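Local coordinates for 5-carboxymethyl-2-hydroxymuconate delta-isomerase (Mycobacterium smegmatis, PDB 4PFZ), which probably acts as a metal-binding isomerase or acetylpyruvate hydrolase of the fumarylacetoacetate hydrolase family, at residues Lys59-Gly64 and Ala212-Leu217; Glu185-Val190 and Gly236-Ile241; Ala103-Val108 and Ala145-Arg150. All blocks are in the same frame, centred on the assembly; numbering follows the deposited sequence. Where two conformers were deposited one is given.

Contact 1. Residues Lys59-Gly64 and Ala212-Leu217; sequences KVIAVG and AVMTLL
Lys59 runs along Met214 to reach the backbone of Thr215. Its NZ donates a hydrogen bond to Thr215 O at 3.1 Å. The nitrogen lies in the plane of that carbonyl, with a C=O...N angle of 155°. The side-chain torsions explain the reach. CG of Lys59 stands between its own backbone N and carbonyl carbon (chi1 56°). The chain is extended as far as CE, which already comes close to the carbonyl oxygen. The bend at chi4 (-49°) swings NZ across, so that CE and NZ both lie beside Thr215 O. Lys59 has two conformers, and the bond is described for one of them. The same NZ forms a salt bridge with Asp220 OD2, which also accepts a bond from Leu217 N. One carboxylate oxygen therefore holds both the lysine and the loop backbone, and it probably balances the buried lysine charge.

Met214 slides past Lys59 in the opposite direction. Its SD does the touching, 3.7 Å from Lys59 CE. The sulfur also lies 4.1 Å from Ile61 CG1, so it touches Lys59 and Ile61 together. The Met214 chain is extended from CA to SD. The bend at chi3 turns its CE away from Lys59 and leaves the sulfur facing the lysine. Beside this, Ile61 and Leu216 meet methyl to methyl, with Ile61 CD1 4.0 Å from Leu216 CD2. The two side chains cross obliquely. Thr210 of helix 203-213 touches both of them.

The second subunit also packs here. Thr215 OG1 is hydrogen-bonded to Asp162 of the second subunit, and Met214 packs on Met156 of that subunit. The contact joins strand 60-63 to the loop that leads from helix 203-213 to strand 221-223; that strand pairs in parallel with strand 60-63. It is a buried corner of the FAA hydrolase domain at the dimer interface.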
loop_
_atom_site.group_PDB
_atom_site.type_symbol
_atom_site.label_atom_id
_atom_site.label_comp_id
_atom_site.label_asym_id
_atom_site.label_seq_id
_atom_site.Cartn_x
_atom_site.Cartn_y
_atom_site.Cartn_z
ATOM N N LYS B 59 3.559 -4.442 1.273
ATOM C CA LYS B 59 3.615 -3.024 0.935
ATOM C C LYS B 59 5.037 -2.584 0.619
ATOM O O LYS B 59 6.014 -3.229 1.021
ATOM C CB LYS B 59 3.034 -2.151 2.060
ATOM C CG LYS B 59 3.655 -2.328 3.441
ATOM C CD LYS B 59 2.927 -1.424 4.466
ATOM C CE LYS B 59 3.253 -1.782 5.918
ATOM N NZ LYS B 59 3.119 -3.238 6.196
ATOM N N VAL B 60 5.128 -1.483 -0.107
ATOM C CA VAL B 60 6.392 -0.918 -0.475
ATOM C C VAL B 60 6.376 0.510 0.001
ATOM O O VAL B 60 5.536 1.289 -0.445
ATOM C CB VAL B 60 6.619 -0.952 -1.992
ATOM C CG1 VAL B 60 7.928 -0.217 -2.348
ATOM C CG2 VAL B 60 6.641 -2.377 -2.490
ATOM N N ILE B 61 7.310 0.847 0.890
ATOM C CA ILE B 61 7.475 2.209 1.378
ATOM C C ILE B 61 8.666 2.827 0.670
ATOM O O ILE B 61 9.700 2.175 0.496
ATOM C CB ILE B 61 7.717 2.259 2.908
ATOM C CG1 ILE B 61 6.485 1.753 3.641
ATOM C CG2 ILE B 61 7.987 3.682 3.376
ATOM C CD1 ILE B 61 6.479 0.255 3.884
ATOM N N ALA B 62 8.538 4.074 0.261
ATOM C CA ALA B 62 9.677 4.723 -0.356
ATOM C C ALA B 62 9.891 6.114 0.205
ATOM O O ALA B 62 8.977 6.718 0.750
ATOM C CB ALA B 62 9.489 4.776 -1.869
ATOM N N VAL B 63 11.109 6.619 0.039
ATOM C CA VAL B 63 11.441 7.984 0.396
ATOM C C VAL B 63 11.868 8.695 -0.890
ATOM O O VAL B 63 12.316 8.054 -1.830
ATOM C CB VAL B 63 12.552 8.019 1.492
ATOM C CG1 VAL B 63 13.937 7.920 0.890
ATOM C CG2 VAL B 63 12.435 9.267 2.357
ATOM N N GLY B 64 11.698 10.007 -0.954
ATOM C CA GLY B 64 12.091 10.737 -2.144
ATOM C C GLY B 64 13.480 11.341 -2.033
ATOM O O GLY B 64 14.451 10.803 -2.571
ATOM N N ALA B 212 7.805 3.629 13.262
ATOM C CA ALA B 212 7.110 4.452 14.258
ATOM C C ALA B 212 5.703 4.781 13.761
ATOM O O ALA B 212 4.778 4.961 14.546
ATOM C CB ALA B 212 7.902 5.744 14.568
ATOM N N VAL B 213 5.561 4.852 12.442
ATOM C CA VAL B 213 4.283 5.136 11.809
ATOM C C VAL B 213 3.389 3.895 11.689
ATOM O O VAL B 213 2.208 3.902 12.072
ATOM C CB VAL B 213 4.491 5.726 10.393
ATOM C CG1 VAL B 213 3.150 5.962 9.707
ATOM C CG2 VAL B 213 5.311 7.018 10.444
ATOM N N MET B 214 3.956 2.826 11.145
ATOM C CA MET B 214 3.177 1.654 10.753
ATOM C C MET B 214 3.894 0.345 11.067
ATOM O O MET B 214 5.120 0.280 11.062
ATOM C CB MET B 214 2.856 1.716 9.256
ATOM C CG MET B 214 4.086 1.546 8.365
ATOM S SD MET B 214 3.636 1.777 6.633
ATOM C CE MET B 214 3.428 3.546 6.561
ATOM N N THR B 215 3.113 -0.696 11.334
ATOM C CA THR B 215 3.648 -2.028 11.539
ATOM C C THR B 215 4.297 -2.512 10.245
ATOM O O THR B 215 3.687 -2.458 9.186
ATOM C CB THR B 215 2.539 -3.027 11.998
ATOM O OG1 THR B 215 2.198 -2.780 13.371
ATOM C CG2 THR B 215 3.009 -4.465 11.867
ATOM N N LEU B 216 5.553 -2.951 10.339
ATOM C CA LEU B 216 6.243 -3.528 9.185
ATOM C C LEU B 216 6.230 -5.053 9.256
ATOM O O LEU B 216 6.502 -5.631 10.295
ATOM C CB LEU B 216 7.682 -3.012 9.096
ATOM C CG LEU B 216 7.846 -1.510 8.866
ATOM C CD1 LEU B 216 9.329 -1.105 8.840
ATOM C CD2 LEU B 216 7.193 -1.128 7.566
ATOM N N LEU B 217 5.883 -5.689 8.140
ATOM C CA LEU B 217 5.743 -7.143 8.059
ATOM C C LEU B 217 6.887 -7.755 7.290
ATOM O O LEU B 217 7.464 -7.082 6.427
ATOM C CB LEU B 217 4.437 -7.522 7.357
ATOM C CG LEU B 217 3.133 -7.686 8.135
ATOM C CD1 LEU B 217 2.835 -6.474 8.957
ATOM C CD2 LEU B 217 1.997 -7.947 7.154
#

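Contact 2. Residues Glu185-Val190 and Gly236-Ile241; sequences EVNGQV and GDTVSI
Asn187 grips the start of the facing strand through three groups. Its ND2 donates to Asp237 OD1 at 2.9 Å in a nearly straight bond. Asp237 OD1 lies in the plane of the Asn187 amide, but ND2 stands well above the carboxylate plane, 62° out of it. The two side chains cross at about a right angle. Asn187 OD1 accepts from Thr238 N at 2.9 Å, with that donor tilted from the plane of the amide carbonyl. Backbone N of Asn187 in turn donates to Thr238 O at 2.9 Å. Thr238 is therefore held on both its N-H and its C=O, and a side-chain oxygen stands in where a strand would offer its carbonyl.

Two residues further along, Glu185 and Ser240 form an antiparallel hydrogen-bonded pair. Glu185 N meets Ser240 O at 2.7 Å, and Ser240 N meets Glu185 O at 2.8 Å. Between that pair and Asn187, Val186 and Val239 make a non-hydrogen-bonded pair. Here CA of Val186 lies 3.4 Å from Thr238 O in a CA-H...O contact.

The backbone leaves strand 181-186 through a type I' turn from Val186 to Gln189. This is the tight turn of a two-residue beta hairpin joining strands 181-186 and 189-195. Asn187 takes a left-handed backbone conformation (phi 53°), which suits Asn-Gly at the turn. Val186 and Gln189 close the hairpin with backbone bonds in both directions.

Water 1 joins Asn187 OD1, Gly236 O and Thr238 OG1. Asp237 is steadied by Glu234 N, which donates to its OD2. Ser240 OG bonds Thr250 OG1 on strand 247-255, and Glu185 OE2 forms a salt bridge with Arg183. On the other face of the sheet, Val186 and Val239 both touch His110 of strand 108-118.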
loop_
_atom_site.group_PDB
_atom_site.type_symbol
_atom_site.label_atom_id
_atom_site.label_comp_id
_atom_site.label_asym_id
_atom_site.label_seq_id
_atom_site.Cartn_x
_atom_site.Cartn_y
_atom_site.Cartn_z
ATOM N N GLU B 185 22.223 2.832 -15.299
ATOM C CA GLU B 185 22.572 3.053 -16.696
ATOM C C GLU B 185 21.343 2.906 -17.575
ATOM O O GLU B 185 20.498 2.045 -17.341
ATOM C CB GLU B 185 23.671 2.090 -17.147
ATOM C CG GLU B 185 24.906 2.161 -16.259
ATOM C CD GLU B 185 25.953 1.137 -16.621
ATOM O OE1 GLU B 185 25.701 0.327 -17.541
ATOM O OE2 GLU B 185 27.031 1.141 -15.986
ATOM N N VAL B 186 21.249 3.781 -18.569
ATOM C CA VAL B 186 20.239 3.686 -19.609
ATOM C C VAL B 186 20.931 3.384 -20.937
ATOM O O VAL B 186 21.748 4.182 -21.409
ATOM C CB VAL B 186 19.418 4.986 -19.706
ATOM C CG1 VAL B 186 18.320 4.851 -20.756
ATOM C CG2 VAL B 186 18.817 5.320 -18.350
ATOM N N ASN B 187 20.628 2.220 -21.513
ATOM C CA ASN B 187 21.261 1.757 -22.752
ATOM C C ASN B 187 22.789 1.775 -22.681
ATOM O O ASN B 187 23.459 2.062 -23.668
ATOM C CB ASN B 187 20.776 2.600 -23.940
ATOM C CG ASN B 187 19.266 2.599 -24.062
ATOM O OD1 ASN B 187 18.622 1.580 -23.811
ATOM N ND2 ASN B 187 18.691 3.738 -24.439
ATOM N N GLY B 188 23.330 1.461 -21.506
ATOM C CA GLY B 188 24.768 1.394 -21.316
ATOM C C GLY B 188 25.374 2.707 -20.859
ATOM O O GLY B 188 26.573 2.786 -20.595
ATOM N N GLN B 189 24.537 3.735 -20.755
ATOM C CA GLN B 189 24.993 5.086 -20.448
ATOM C C GLN B 189 24.696 5.459 -18.999
ATOM O O GLN B 189 23.536 5.483 -18.583
ATOM C CB GLN B 189 24.326 6.083 -21.398
ATOM C CG GLN B 189 25.090 7.376 -21.618
ATOM C CD GLN B 189 24.585 8.135 -22.833
ATOM O OE1 GLN B 189 23.524 7.820 -23.378
ATOM N NE2 GLN B 189 25.345 9.137 -23.270
ATOM N N VAL B 190 25.740 5.747 -18.228
ATOM C CA VAL B 190 25.556 6.058 -16.810
ATOM C C VAL B 190 24.805 7.371 -16.610
ATOM O O VAL B 190 25.194 8.405 -17.148
ATOM C CB VAL B 190 26.900 6.145 -16.060
ATOM C CG1 VAL B 190 26.657 6.427 -14.580
ATOM C CG2 VAL B 190 27.701 4.861 -16.245
ATOM N N GLY B 236 11.745 0.927 -25.892
ATOM C CA GLY B 236 12.958 0.346 -26.444
ATOM C C GLY B 236 14.218 0.545 -25.614
ATOM O O GLY B 236 15.275 -0.009 -25.946
ATOM N N ASP B 237 14.125 1.324 -24.535
ATOM C CA ASP B 237 15.267 1.474 -23.627
ATOM C C ASP B 237 15.479 0.243 -22.758
ATOM O O ASP B 237 14.585 -0.583 -22.580
ATOM C CB ASP B 237 15.105 2.680 -22.700
ATOM C CG ASP B 237 15.277 4.000 -23.409
ATOM O OD1 ASP B 237 15.839 4.021 -24.529
ATOM O OD2 ASP B 237 14.850 5.023 -22.824
ATOM N N THR B 238 16.684 0.143 -22.212
ATOM C CA THR B 238 16.983 -0.818 -21.168
ATOM C C THR B 238 17.569 -0.029 -20.004
ATOM O O THR B 238 18.469 0.788 -20.198
ATOM C CB THR B 238 17.978 -1.911 -21.638
ATOM O OG1 THR B 238 17.495 -2.537 -22.836
ATOM C CG2 THR B 238 18.144 -2.969 -20.572
ATOM N N VAL B 239 17.028 -0.239 -18.807
ATOM C CA VAL B 239 17.536 0.422 -17.614
ATOM C C VAL B 239 18.212 -0.609 -16.727
ATOM O O VAL B 239 17.623 -1.646 -16.425
ATOM C CB VAL B 239 16.428 1.117 -16.801
ATOM C CG1 VAL B 239 17.033 1.976 -15.683
ATOM C CG2 VAL B 239 15.541 1.953 -17.701
ATOM N N SER B 240 19.444 -0.326 -16.326
ATOM C CA SER B 240 20.190 -1.224 -15.456
ATOM C C SER B 240 20.703 -0.504 -14.217
ATOM O O SER B 240 21.443 0.472 -14.314
ATOM C CB SER B 240 21.348 -1.860 -16.214
ATOM O OG SER B 240 20.858 -2.837 -17.113
ATOM N N ILE B 241 20.298 -0.997 -13.051
ATOM C CA ILE B 241 20.712 -0.407 -11.786
ATOM C C ILE B 241 21.626 -1.376 -11.063
ATOM O O ILE B 241 21.260 -2.524 -10.819
ATOM C CB ILE B 241 19.506 -0.066 -10.887
ATOM C CG1 ILE B 241 18.543 0.866 -11.631
ATOM C CG2 ILE B 241 19.987 0.566 -9.580
ATOM C CD1 ILE B 241 17.120 0.789 -11.136
HETATM O O HOH W 1 18.150 -0.915 -25.463
HETATM O O HOH W 2 21.859 0.126 -19.678
#

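Contact 3. Residues Ala103-Val108 and Ala145-Arg150; sequences ADADPV and ARDQQR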
loop_
_atom_site.group_PDB
_atom_site.type_symbol
_atom_site.label_atom_id
_atom_site.label_comp_id
_atom_site.label_asym_id
_atom_site.label_seq_id
_atom_site.Cartn_x
_atom_site.Cartn_y
_atom_site.Cartn_z
ATOM N N ALA B 103 0.397 5.255 -22.125
ATOM C CA ALA B 103 0.424 5.971 -23.394
ATOM C C ALA B 103 0.593 7.479 -23.204
ATOM O O ALA B 103 1.323 8.130 -23.957
ATOM C CB ALA B 103 -0.847 5.678 -24.194
ATOM N N ASP B 104 -0.063 8.013 -22.175
ATOM C CA ASP B 104 -0.150 9.457 -21.950
ATOM C C ASP B 104 0.942 10.031 -21.046
ATOM O O ASP B 104 1.058 11.245 -20.913
ATOM C CB ASP B 104 -1.509 9.799 -21.338
ATOM C CG ASP B 104 -1.653 9.282 -19.918
ATOM O OD1 ASP B 104 -1.218 8.138 -19.650
ATOM O OD2 ASP B 104 -2.198 10.020 -19.063
ATOM N N ALA B 105 1.730 9.165 -20.421
ATOM C CA ALA B 105 2.677 9.607 -19.393
ATOM C C ALA B 105 3.999 10.124 -19.980
ATOM O O ALA B 105 4.777 9.356 -20.540
ATOM C CB ALA B 105 2.936 8.471 -18.414
ATOM N N ASP B 106 4.248 11.425 -19.833
ATOM C CA ASP B 106 5.470 12.065 -20.339
ATOM C C ASP B 106 5.940 13.175 -19.404
ATOM O O ASP B 106 5.203 14.125 -19.159
ATOM C CB ASP B 106 5.254 12.684 -21.730
ATOM C CG ASP B 106 4.493 11.781 -22.679
ATOM O OD1 ASP B 106 4.882 10.604 -22.831
ATOM O OD2 ASP B 106 3.510 12.259 -23.292
ATOM N N PRO B 107 7.174 13.079 -18.892
ATOM C CA PRO B 107 8.105 11.962 -19.036
ATOM C C PRO B 107 7.951 10.970 -17.895
ATOM O O PRO B 107 7.435 11.332 -16.852
ATOM C CB PRO B 107 9.466 12.643 -18.966
ATOM C CG PRO B 107 9.233 13.755 -17.984
ATOM C CD PRO B 107 7.794 14.207 -18.177
ATOM N N VAL B 108 8.404 9.741 -18.094
ATOM C CA VAL B 108 8.458 8.763 -17.019
ATOM C C VAL B 108 9.929 8.592 -16.660
ATOM O O VAL B 108 10.763 8.399 -17.545
ATOM C CB VAL B 108 7.811 7.421 -17.446
ATOM C CG1 VAL B 108 8.009 6.345 -16.390
ATOM C CG2 VAL B 108 6.308 7.612 -17.737
ATOM N N ALA B 145 5.969 8.699 -13.132
ATOM C CA ALA B 145 5.437 9.580 -14.174
ATOM C C ALA B 145 5.465 11.018 -13.663
ATOM O O ALA B 145 4.598 11.417 -12.901
ATOM C CB ALA B 145 4.019 9.169 -14.574
ATOM N N ARG B 146 6.472 11.792 -14.064
ATOM C CA ARG B 146 6.706 13.110 -13.458
ATOM C C ARG B 146 5.571 14.108 -13.698
ATOM O O ARG B 146 5.325 14.974 -12.865
ATOM C CB ARG B 146 8.014 13.727 -13.970
ATOM C CG ARG B 146 9.266 12.896 -13.748
ATOM C CD ARG B 146 9.414 12.444 -12.299
ATOM N NE ARG B 146 9.315 13.544 -11.344
ATOM C CZ ARG B 146 10.345 14.289 -10.952
ATOM N NH1 ARG B 146 11.561 14.074 -11.446
ATOM N NH2 ARG B 146 10.154 15.261 -10.070
ATOM N N ASP B 147 4.899 14.011 -14.841
ATOM C CA ASP B 147 3.794 14.921 -15.131
ATOM C C ASP B 147 2.646 14.724 -14.136
ATOM O O ASP B 147 2.049 15.693 -13.645
ATOM C CB ASP B 147 3.291 14.730 -16.571
ATOM C CG ASP B 147 3.040 13.259 -16.926
ATOM O OD1 ASP B 147 3.646 12.366 -16.287
ATOM O OD2 ASP B 147 2.250 12.998 -17.861
ATOM N N GLN B 148 2.348 13.462 -13.847
ATOM C CA GLN B 148 1.270 13.107 -12.925
ATOM C C GLN B 148 1.605 13.520 -11.504
ATOM O O GLN B 148 0.717 13.891 -10.734
ATOM C CB GLN B 148 0.988 11.604 -12.982
ATOM C CG GLN B 148 0.566 11.156 -14.370
ATOM C CD GLN B 148 0.311 9.669 -14.476
ATOM O OE1 GLN B 148 0.438 8.927 -13.497
ATOM N NE2 GLN B 148 -0.036 9.220 -15.681
ATOM N N GLN B 149 2.888 13.441 -11.159
ATOM C CA GLN B 149 3.357 13.917 -9.866
ATOM C C GLN B 149 2.975 15.380 -9.686
ATOM O O GLN B 149 2.400 15.764 -8.673
ATOM C CB GLN B 149 4.874 13.746 -9.742
ATOM C CG GLN B 149 5.290 12.754 -8.689
ATOM C CD GLN B 149 6.801 12.639 -8.558
ATOM O OE1 GLN B 149 7.485 12.203 -9.483
ATOM N NE2 GLN B 149 7.323 13.032 -7.406
ATOM N N ARG B 150 3.268 16.193 -10.694
ATOM C CA ARG B 150 3.025 17.628 -10.592
ATOM C C ARG B 150 1.533 17.973 -10.587
ATOM O O ARG B 150 1.103 18.895 -9.892
ATOM C CB ARG B 150 3.728 18.364 -11.727
ATOM C CG ARG B 150 4.890 19.229 -11.253
ATOM C CD ARG B 150 5.553 19.972 -12.403
ATOM N NE ARG B 150 6.720 19.256 -12.912
ATOM C CZ ARG B 150 6.684 18.369 -13.900
ATOM N NH1 ARG B 150 7.799 17.764 -14.290
ATOM N NH2 ARG B 150 5.531 18.083 -14.497
HETATM O O HOH W 3 -0.355 11.726 -17.737
HETATM O O HOH W 4 -1.902 6.976 -16.854
#
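The carboxylate of Asp147 lies against the backbone of Asp106, with Asp106 N and O both over the same face. Asp106 N donates to Asp147 OD2 at 3.2 Å from above the carboxylate plane, 58° out of it. Asp106 O is also close to this group, but it and OD2 are both acceptors and make no bond. CG of Asp147 stands between its backbone N and carbonyl carbon (chi1 49°), which lays the carboxylate on the loop. Water 3 reaches OD2 from the opposite side of the plane, at 2.9 Å. Asp147 OD1 is buried here and has no partner in the model.

The carboxylate of Asp104 and the amide of Gln148 are turned 42° apart. Asp104 OD2 is 4.1 Å from Gln148 NE2, so two waters do the linking. Water 3 donates to Asp104 OD2 and accepts from NE2, and water 4 spans Asp104 OD1 and NE2, weakly at the amide. The far end of that amide is fixed by His161, bonded to Gln148 OE1.

Closer to the strands, Arg146 N donates to Pro107 O at 3.0 Å, nearly along the C=O axis. Pro107 follows a cis peptide bond, and its CG lies 4.2 Å from Arg146 CB. Nearby, Ala105 CB and Ala145 CB touch at 4.1 Å. Val108 and Ala145 form an antiparallel non-hydrogen-bonded pair where strands 108-118 and 134-145 come together.

Ala145 is the N-cap residue of helix 146-152, so Pro107 O takes up the first N-H of that helix from outside it. The contact is a strand-to-helix junction of the FAA hydrolase domain, with a cis-proline loop laid across the start of the helix.

Overall arrangement
The three contacts lie apart within the FAA hydrolase range. Contacts 1 and 2 are farthest, with centres 28 Å apart on opposite sides of the chain's centre. Contact 3 has its centre 24 Å from that of contact 1 and 19 Å from that of contact 2. Its nearest atoms are about 7 Å from either. Strand 108-118 links contacts 2 and 3: Val108 of contact 3 begins it, and its His110 packs on the valines of contact 2. Along the chain, contacts 1 and 2 interleave, while contact 3 falls between the segments of contact 1. Contact 1 alone touches the second subunit. The protein is assigned as metal-binding, but no metal is among the partners of these contacts.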